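Local coordinates for protein trehalose monomycolate exporter MmpL3 (Mycobacterium tuberculosis, PDB 7NVH) that probably exports trehalose monomycolate, a mycolic acid carrier, across the mycobacterial inner membrane as an RND-family transporter, at residues Q49-A53 and V539-G543; T449-T453 and G543-L547; G480-E484 and N513-N517. All coordinates share one frame; numbering follows the deposited sequence.

Contact 1 (Q49-A53 and V539-G543). With AV0 (Lauryl Maltose Neopentyl Glycol), chain B.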
# COMPACT_ATOMS: atom_id res chain seq x y z
N GLN A 49 19.41 13.12 -5.48
CA GLN A 49 20.08 13.81 -6.57
C GLN A 49 19.46 13.52 -7.92
O GLN A 49 19.81 14.19 -8.90
CB GLN A 49 21.56 13.44 -6.59
CG GLN A 49 22.41 14.22 -5.60
CD GLN A 49 23.81 14.46 -6.10
OE1 GLN A 49 24.26 13.81 -7.05
NE2 GLN A 49 24.51 15.40 -5.48
N SER A 50 18.57 12.54 -8.02
CA SER A 50 17.91 12.23 -9.28
C SER A 50 16.62 13.02 -9.45
O SER A 50 16.29 13.42 -10.57
CB SER A 50 17.62 10.73 -9.36
OG SER A 50 16.71 10.33 -8.36
N VAL A 51 15.88 13.25 -8.36
CA VAL A 51 14.72 14.12 -8.44
C VAL A 51 15.15 15.55 -8.73
O VAL A 51 14.49 16.27 -9.50
CB VAL A 51 13.89 14.03 -7.14
CG1 VAL A 51 12.81 15.09 -7.12
CG2 VAL A 51 13.27 12.66 -7.02
N GLN A 52 16.26 15.99 -8.14
CA GLN A 52 16.80 17.30 -8.47
C GLN A 52 17.13 17.41 -9.95
O GLN A 52 16.80 18.41 -10.60
CB GLN A 52 18.05 17.57 -7.64
CG GLN A 52 17.78 17.90 -6.19
CD GLN A 52 19.06 18.10 -5.40
OE1 GLN A 52 20.08 18.50 -5.94
NE2 GLN A 52 19.00 17.82 -4.10
N ALA A 53 17.77 16.38 -10.51
CA ALA A 53 18.11 16.37 -11.93
C ALA A 53 16.86 16.39 -12.80
O ALA A 53 16.81 17.12 -13.80
CB ALA A 53 18.96 15.14 -12.24
N VAL A 539 27.90 18.01 -11.71
CA VAL A 539 27.09 17.11 -12.52
C VAL A 539 26.12 16.37 -11.61
O VAL A 539 26.54 15.70 -10.65
CB VAL A 539 27.97 16.13 -13.30
CG1 VAL A 539 27.13 15.35 -14.30
CG2 VAL A 539 29.08 16.87 -14.01
N LEU A 540 24.83 16.48 -11.91
CA LEU A 540 23.80 15.68 -11.27
C LEU A 540 23.37 14.59 -12.25
O LEU A 540 23.16 14.87 -13.43
CB LEU A 540 22.60 16.53 -10.88
CG LEU A 540 22.76 17.54 -9.74
CD1 LEU A 540 21.59 18.50 -9.73
CD2 LEU A 540 22.87 16.83 -8.42
N VAL A 541 23.23 13.37 -11.75
CA VAL A 541 22.85 12.23 -12.58
C VAL A 541 21.43 11.83 -12.20
O VAL A 541 21.16 11.52 -11.04
CB VAL A 541 23.82 11.06 -12.41
CG1 VAL A 541 23.46 9.94 -13.37
CG2 VAL A 541 25.24 11.53 -12.65
N GLY A 542 20.54 11.84 -13.18
CA GLY A 542 19.14 11.54 -12.98
C GLY A 542 18.66 10.49 -13.96
O GLY A 542 19.39 9.58 -14.35
N GLY A 543 17.40 10.64 -14.36
CA GLY A 543 16.78 9.69 -15.26
C GLY A 543 15.93 8.68 -14.50
O GLY A 543 16.08 8.47 -13.29
C1 AV0 B . 5.92 9.07 -13.18
O1 AV0 B . 5.64 7.71 -13.28
C2 AV0 B . 5.70 9.56 -11.77
O2 AV0 B . 4.33 9.34 -11.41
C3 AV0 B . 6.01 11.02 -11.64
O3 AV0 B . 5.97 11.35 -10.22
C4 AV0 B . 7.34 11.40 -12.20
O4 AV0 B . 7.37 12.86 -12.42
C5 AV0 B . 7.66 10.75 -13.54
O5 AV0 B . 7.32 9.30 -13.59
C6 AV0 B . 9.13 10.90 -13.81
O6 AV0 B . 9.67 9.64 -14.11
CAA AV0 B . -3.16 3.33 -7.97
CAB AV0 B . 6.23 6.18 -25.87
OAI AV0 B . 7.85 12.12 -8.35
OAJ AV0 B . 12.43 0.70 -22.08
OAL AV0 B . 10.29 0.17 -14.26
OAN AV0 B . 10.62 3.29 -19.14
OAP AV0 B . 8.16 4.58 -18.67
OAQ AV0 B . 11.35 14.59 -10.48
OAR AV0 B . 13.81 -1.28 -19.71
OAS AV0 B . 8.13 16.14 -9.81
OAT AV0 B . 12.78 -2.73 -17.44
OAU AV0 B . 9.57 14.56 -12.77
OAV AV0 B . 10.87 -1.30 -15.98
CAW AV0 B . -2.38 4.02 -9.07
CAX AV0 B . 5.38 5.19 -25.00
CAY AV0 B . -1.32 4.92 -8.45
CAZ AV0 B . 5.86 5.25 -23.53
CBA AV0 B . -0.33 5.34 -9.54
CBB AV0 B . 5.06 4.22 -22.70
CBC AV0 B . 0.20 4.09 -10.26
CBD AV0 B . 5.63 4.13 -21.25
CBE AV0 B . 1.47 4.47 -11.09
CBF AV0 B . 4.56 3.49 -20.33
CBG AV0 B . 1.12 5.65 -12.10
CBH AV0 B . 5.08 3.49 -18.84
CBI AV0 B . 2.43 6.47 -12.41
CBJ AV0 B . 3.91 3.93 -17.91
CBK AV0 B . 3.04 6.00 -13.80
CBL AV0 B . 4.43 4.03 -16.43
CBM AV0 B . 8.54 13.35 -8.41
CBN AV0 B . 11.61 -0.25 -21.45
CBP AV0 B . 10.52 1.52 -14.61
CBQ AV0 B . 4.45 5.30 -13.57
CBR AV0 B . 4.71 5.54 -16.10
CBS AV0 B . 5.94 7.19 -14.58
CBT AV0 B . 6.73 4.73 -14.70
OBV AV0 B . 7.44 4.86 -15.95
OBX AV0 B . 8.80 3.06 -15.31
OBY AV0 B . 8.95 12.65 -10.70
OBZ AV0 B . 10.37 0.12 -19.40
OCB AV0 B . 11.19 1.09 -17.44
CCC AV0 B . 9.55 13.30 -9.51
CCD AV0 B . 11.72 -0.09 -19.94
CCF AV0 B . 9.62 1.91 -15.75
CCH AV0 B . 9.70 2.88 -18.07
CCJ AV0 B . 8.05 3.69 -16.41
CCL AV0 B . 8.97 4.05 -17.59
CCM AV0 B . 5.44 5.68 -14.73
CCN AV0 B . 10.07 14.71 -9.81
CCO AV0 B . 12.41 -1.33 -19.36
CCQ AV0 B . 10.49 2.25 -16.97
CCR AV0 B . 7.94 13.52 -11.33
CCS AV0 B . 10.36 0.10 -17.92
CCT AV0 B . 9.19 15.55 -10.65
CCU AV0 B . 12.29 -1.42 -17.88
CCV AV0 B . 8.56 14.83 -11.78
CCW AV0 B . 10.91 -1.24 -17.43
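Ala53 and Gly542 form the close-packed part of this contact. The methyl of Ala53 rests on the backbone of the strand, with CB 3.7 Å from the CA of Gly542. As Gly542 carries no side chain, the two backbones come near each other here: Ser50 CA is 4.0 Å from Gly542 CA. The same methyl also reaches back along the strand, and Ala53 CB lies 4.1 Å from Leu540 CB. Ser50 is buried, and its CB lies beside the O of Val541. Its hydroxyl does not serve this contact directly. It turns to Asp550 on helix 544-556, and Ser50 OG forms a hydrogen bond with OD2 there.

Helix 49-61 thus crosses strand 540-543, an outermost strand of a four-stranded antiparallel sheet, next to strand 451-457. The short axes pass 6.2 Å apart at 79°, close to perpendicular. This is helix-on-sheet packing between parts of the chain almost 500 residues apart. The helix comes from the first MMPL half and the strand from the second. This is consistent with the exchange of elements between the two periplasmic porter subdomains in RND-type transporters.

The outer side is more exposed and is built from long side chains. Leu540 CD2 sits over a face of the Gln49 amide, 3.4 Å from its CD, and the two side chains cross at about a right angle. The Gln49 chain bends at its second torsion (-147°). Gln52 is the loose member: it is extended beyond CG and only brushes the tip of Leu540, with OE1 4.1 Å from CD1. Both glutamines are exposed. Val51 points away from strand 540-543 and places CG1 3.7 Å from OAQ of the bound lauryl maltose neopentyl glycol.

Contact 2 (T449-T453 and G543-L547). With AV0 (Lauryl Maltose Neopentyl Glycol), chain B.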
# COMPACT_ATOMS: atom_id res chain seq x y z
N THR A 449 12.54 5.10 -24.91
CA THR A 449 13.87 5.14 -24.34
C THR A 449 13.78 5.37 -22.84
O THR A 449 12.87 6.06 -22.36
CB THR A 449 14.72 6.24 -24.99
OG1 THR A 449 13.97 7.46 -25.04
CG2 THR A 449 15.12 5.85 -26.39
N ASN A 450 14.72 4.78 -22.11
CA ASN A 450 14.78 4.89 -20.66
C ASN A 450 16.19 5.37 -20.31
O ASN A 450 17.01 4.60 -19.80
CB ASN A 450 14.47 3.56 -19.99
CG ASN A 450 14.14 3.71 -18.53
OD1 ASN A 450 14.12 4.81 -18.00
ND2 ASN A 450 13.88 2.59 -17.86
N PRO A 451 16.49 6.64 -20.58
CA PRO A 451 17.88 7.10 -20.53
C PRO A 451 18.32 7.56 -19.14
O PRO A 451 17.51 7.82 -18.26
CB PRO A 451 17.87 8.28 -21.51
CG PRO A 451 16.51 8.86 -21.33
CD PRO A 451 15.58 7.70 -21.04
N LEU A 452 19.63 7.63 -18.98
CA LEU A 452 20.26 8.26 -17.83
C LEU A 452 20.74 9.64 -18.26
O LEU A 452 21.39 9.78 -19.30
CB LEU A 452 21.43 7.43 -17.31
CG LEU A 452 21.10 6.18 -16.51
CD1 LEU A 452 22.38 5.44 -16.14
CD2 LEU A 452 20.32 6.54 -15.26
N THR A 453 20.43 10.65 -17.45
CA THR A 453 20.68 12.04 -17.82
C THR A 453 21.74 12.65 -16.91
O THR A 453 21.61 12.59 -15.68
CB THR A 453 19.39 12.86 -17.74
OG1 THR A 453 19.13 13.20 -16.38
CG2 THR A 453 18.23 12.06 -18.29
N GLY A 543 17.40 10.64 -14.36
CA GLY A 543 16.78 9.69 -15.26
C GLY A 543 15.93 8.68 -14.50
O GLY A 543 16.08 8.47 -13.29
N THR A 544 15.02 8.05 -15.23
CA THR A 544 14.14 7.06 -14.62
C THR A 544 14.87 5.88 -13.99
O THR A 544 14.48 5.47 -12.89
CB THR A 544 13.11 6.58 -15.64
OG1 THR A 544 12.54 7.70 -16.33
CG2 THR A 544 11.99 5.81 -14.95
N PRO A 545 15.89 5.27 -14.61
CA PRO A 545 16.61 4.20 -13.91
C PRO A 545 17.25 4.66 -12.61
O PRO A 545 17.29 3.90 -11.64
CB PRO A 545 17.67 3.74 -14.93
CG PRO A 545 17.22 4.27 -16.22
CD PRO A 545 16.46 5.51 -15.95
N ALA A 546 17.76 5.90 -12.57
CA ALA A 546 18.35 6.42 -11.34
C ALA A 546 17.29 6.82 -10.33
O ALA A 546 17.54 6.74 -9.12
CB ALA A 546 19.25 7.61 -11.66
N LEU A 547 16.12 7.26 -10.80
CA LEU A 547 15.05 7.67 -9.91
C LEU A 547 14.56 6.55 -9.01
O LEU A 547 14.12 6.82 -7.89
CB LEU A 547 13.88 8.22 -10.73
CG LEU A 547 13.94 9.69 -11.12
CD1 LEU A 547 12.98 9.98 -12.25
CD2 LEU A 547 13.63 10.56 -9.92
C1 AV0 B . 5.92 9.07 -13.18
O1 AV0 B . 5.64 7.71 -13.28
C2 AV0 B . 5.70 9.56 -11.77
O2 AV0 B . 4.33 9.34 -11.41
C3 AV0 B . 6.01 11.02 -11.64
O3 AV0 B . 5.97 11.35 -10.22
C4 AV0 B . 7.34 11.40 -12.20
O4 AV0 B . 7.37 12.86 -12.42
C5 AV0 B . 7.66 10.75 -13.54
O5 AV0 B . 7.32 9.30 -13.59
C6 AV0 B . 9.13 10.90 -13.81
O6 AV0 B . 9.67 9.64 -14.11
CAA AV0 B . -3.16 3.33 -7.97
CAB AV0 B . 6.23 6.18 -25.87
OAI AV0 B . 7.85 12.12 -8.35
OAJ AV0 B . 12.43 0.70 -22.08
OAL AV0 B . 10.29 0.17 -14.26
OAN AV0 B . 10.62 3.29 -19.14
OAP AV0 B . 8.16 4.58 -18.67
OAQ AV0 B . 11.35 14.59 -10.48
OAR AV0 B . 13.81 -1.28 -19.71
OAS AV0 B . 8.13 16.14 -9.81
OAT AV0 B . 12.78 -2.73 -17.44
OAU AV0 B . 9.57 14.56 -12.77
OAV AV0 B . 10.87 -1.30 -15.98
CAW AV0 B . -2.38 4.02 -9.07
CAX AV0 B . 5.38 5.19 -25.00
CAY AV0 B . -1.32 4.92 -8.45
CAZ AV0 B . 5.86 5.25 -23.53
CBA AV0 B . -0.33 5.34 -9.54
CBB AV0 B . 5.06 4.22 -22.70
CBC AV0 B . 0.20 4.09 -10.26
CBD AV0 B . 5.63 4.13 -21.25
CBE AV0 B . 1.47 4.47 -11.09
CBF AV0 B . 4.56 3.49 -20.33
CBG AV0 B . 1.12 5.65 -12.10
CBH AV0 B . 5.08 3.49 -18.84
CBI AV0 B . 2.43 6.47 -12.41
CBJ AV0 B . 3.91 3.93 -17.91
CBK AV0 B . 3.04 6.00 -13.80
CBL AV0 B . 4.43 4.03 -16.43
CBM AV0 B . 8.54 13.35 -8.41
CBN AV0 B . 11.61 -0.25 -21.45
CBP AV0 B . 10.52 1.52 -14.61
CBQ AV0 B . 4.45 5.30 -13.57
CBR AV0 B . 4.71 5.54 -16.10
CBS AV0 B . 5.94 7.19 -14.58
CBT AV0 B . 6.73 4.73 -14.70
OBV AV0 B . 7.44 4.86 -15.95
OBX AV0 B . 8.80 3.06 -15.31
OBY AV0 B . 8.95 12.65 -10.70
OBZ AV0 B . 10.37 0.12 -19.40
OCB AV0 B . 11.19 1.09 -17.44
CCC AV0 B . 9.55 13.30 -9.51
CCD AV0 B . 11.72 -0.09 -19.94
CCF AV0 B . 9.62 1.91 -15.75
CCH AV0 B . 9.70 2.88 -18.07
CCJ AV0 B . 8.05 3.69 -16.41
CCL AV0 B . 8.97 4.05 -17.59
CCM AV0 B . 5.44 5.68 -14.73
CCN AV0 B . 10.07 14.71 -9.81
CCO AV0 B . 12.41 -1.33 -19.36
CCQ AV0 B . 10.49 2.25 -16.97
CCR AV0 B . 7.94 13.52 -11.33
CCS AV0 B . 10.36 0.10 -17.92
CCT AV0 B . 9.19 15.55 -10.65
CCU AV0 B . 12.29 -1.42 -17.88
CCV AV0 B . 8.56 14.83 -11.78
CCW AV0 B . 10.91 -1.24 -17.43
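The amide of Asn450 lies between the ring of Pro545 and the bound detergent. On one face is the Pro545 ring, whose CG is 3.9 Å from Asn450 CG. On the other is the sugar hydroxyl oxygen OAN, 3.6 Å from the same Asn450 CG. The OD1 end meets the CB of Thr544. At the other end ND2 lies 3.1 Å from OCB, the glycosidic oxygen that bridges two sugar rings of the detergent. OCB sits well off the amide plane on the OAN side. CG is anti to the backbone N (chi1 -164°), and this carries the amide out to Pro545 and Thr544.

The motif is a strand-to-helix junction in an alpha+beta subdomain, probably porter-like and periplasmic as in the RND family. Gly543 is the N-cap of helix 544-556, which follows strand 540-543 directly. Leu547 N bonds to Gly543 O at 2.8 Å and closes the first turn. Pro545 lies in this turn and faces strand 451-457.

Further along that strand, Leu452 makes the apolar part. Its CD2 branch does the touching. It lies 3.9 Å from Pro545 CB and also meets the methyl of Ala546. Leu528 and Leu525 of helix 521-528 pack on Leu452 and Ala546 respectively. A carbonyl also approaches the junction: Pro451 O is 3.4 Å from Pro545 CD.

Asn450 and Leu547 both belong to the detergent pocket, so this junction forms part of its wall. Leu547 takes no part in the strand packing. Its CD1 methyl lies 3.8 Å from the detergent oxygen O6.

Contact 3 (G480-E484 and N513-N517)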
# COMPACT_ATOMS: atom_id res chain seq x y z
N GLY A 480 31.39 1.73 -20.32
CA GLY A 480 30.69 0.88 -21.25
C GLY A 480 29.24 0.67 -20.87
O GLY A 480 28.73 1.24 -19.91
N GLY A 481 28.56 -0.15 -21.66
CA GLY A 481 27.19 -0.51 -21.37
C GLY A 481 26.14 0.51 -21.75
O GLY A 481 25.00 0.38 -21.31
N PHE A 482 26.49 1.50 -22.56
CA PHE A 482 25.55 2.53 -22.99
C PHE A 482 25.21 2.35 -24.46
O PHE A 482 26.06 1.96 -25.26
CB PHE A 482 26.11 3.93 -22.74
CG PHE A 482 26.10 4.34 -21.30
CD1 PHE A 482 24.90 4.50 -20.63
CD2 PHE A 482 27.27 4.54 -20.61
CE1 PHE A 482 24.88 4.86 -19.30
CE2 PHE A 482 27.26 4.91 -19.28
CZ PHE A 482 26.05 5.07 -18.63
N ILE A 483 23.95 2.64 -24.80
CA ILE A 483 23.40 2.31 -26.11
C ILE A 483 24.07 3.19 -27.17
O ILE A 483 23.85 4.40 -27.21
CB ILE A 483 21.88 2.49 -26.14
CG1 ILE A 483 21.22 1.57 -25.12
CG2 ILE A 483 21.35 2.23 -27.53
CD1 ILE A 483 19.71 1.50 -25.26
N GLU A 484 24.87 2.58 -28.03
CA GLU A 484 25.31 3.26 -29.24
C GLU A 484 24.18 3.20 -30.26
O GLU A 484 23.74 2.11 -30.62
CB GLU A 484 26.56 2.60 -29.81
CG GLU A 484 27.67 2.39 -28.81
CD GLU A 484 27.60 1.05 -28.11
OE1 GLU A 484 26.73 0.24 -28.49
OE2 GLU A 484 28.41 0.80 -27.20
N ASN A 513 21.81 9.26 -22.37
CA ASN A 513 21.82 8.01 -23.13
C ASN A 513 21.06 6.95 -22.35
O ASN A 513 21.04 6.96 -21.12
CB ASN A 513 23.22 7.46 -23.41
CG ASN A 513 23.71 7.79 -24.79
OD1 ASN A 513 22.98 8.33 -25.61
ND2 ASN A 513 24.95 7.41 -25.07
N GLY A 514 20.45 6.03 -23.08
CA GLY A 514 19.99 4.80 -22.48
C GLY A 514 21.12 3.81 -22.36
O GLY A 514 22.18 3.95 -22.96
N LEU A 515 20.88 2.77 -21.57
CA LEU A 515 21.90 1.76 -21.33
C LEU A 515 21.34 0.38 -21.65
O LEU A 515 20.21 0.06 -21.25
CB LEU A 515 22.43 1.81 -19.89
CG LEU A 515 21.58 1.33 -18.71
CD1 LEU A 515 22.46 1.15 -17.49
CD2 LEU A 515 20.45 2.30 -18.41
N ILE A 516 22.11 -0.42 -22.38
CA ILE A 516 21.76 -1.81 -22.57
C ILE A 516 21.95 -2.56 -21.26
O ILE A 516 22.74 -2.14 -20.39
CB ILE A 516 22.61 -2.44 -23.70
CG1 ILE A 516 24.09 -2.08 -23.50
CG2 ILE A 516 22.12 -1.98 -25.05
CD1 ILE A 516 24.99 -2.65 -24.57
N ASN A 517 21.23 -3.66 -21.10
CA ASN A 517 21.23 -4.44 -19.87
C ASN A 517 20.80 -3.57 -18.69
O ASN A 517 21.64 -3.16 -17.89
CB ASN A 517 22.61 -5.04 -19.61
CG ASN A 517 22.54 -6.44 -19.04
OD1 ASN A 517 21.78 -6.71 -18.11
ND2 ASN A 517 23.32 -7.35 -19.61
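Ile483 and Gly514 are joined by the one clear hydrogen bond of this contact. Ile483 N donates to Gly514 O over 2.9 Å, and the bond is nearly straight at 176°. The donor is tilted 30° from the carbonyl plane of Gly514.

Carbonyl oxygens also pack on carbon. Gly514 O lies at the edge of the Phe482 ring, in the ring plane, 3.6 Å from CD1. One carbonyl therefore meets both the backbone N-H of Ile483 and the ring edge of Phe482. Ile483 CG1 lies beside its own backbone N (chi1 -60°). This sets CG1 alongside the same carbonyl, with Gly514 O 3.4 Å away. A second carbonyl packs on side chains: Gly481 O lies 3.3 Å from Leu515 CB and also meets Ile516 CG1.

The apolar contacts fall into two groups. Phe482 and Leu515 are buried. CD1 of Phe482 touches CB of Leu515 at 3.7 Å, and that carbon approaches the ring obliquely. Ile483 and Ile516 meet on the surface, where Ile483 CG1 is 3.7 Å from Ile516 CG2.

The contact ties an irregular loop to a strand of an alpha+beta subdomain, probably porter-like as in the RND family. The loop leads from helix 466-476 to strand 494-495. Residues 513-517 begin in strand 508-514 and continue as loop. The buried ring of Phe482 meets Trp493 edge-to-face and also touches Met492. Strand 451-457 lies next to strand 508-514 in the same antiparallel sheet.

In the fold
All three contacts reach the sheet of strands 494-495, 508-514, 451-457 and 540-543. Contacts 1 and 2 share Gly543 and touch directly, with a probable hydrogen bond from Gly542 N to Thr453 O. Both border the detergent. Contact 3 is nested within the chain loops they close. It meets contact 2 through a probable hydrogen bond between Leu452 N and Asn513 O, but its centre is about 18 Å from that of contact 1. Each contact is partly buried. Contacts 1 and 3 have exposed touching residues, polar glutamines in one and isoleucines in the other, whereas none of the touching residues of contact 2 is exposed. Contacts 1 and 2 rely on packing, while contact 3 adds a backbone hydrogen bond.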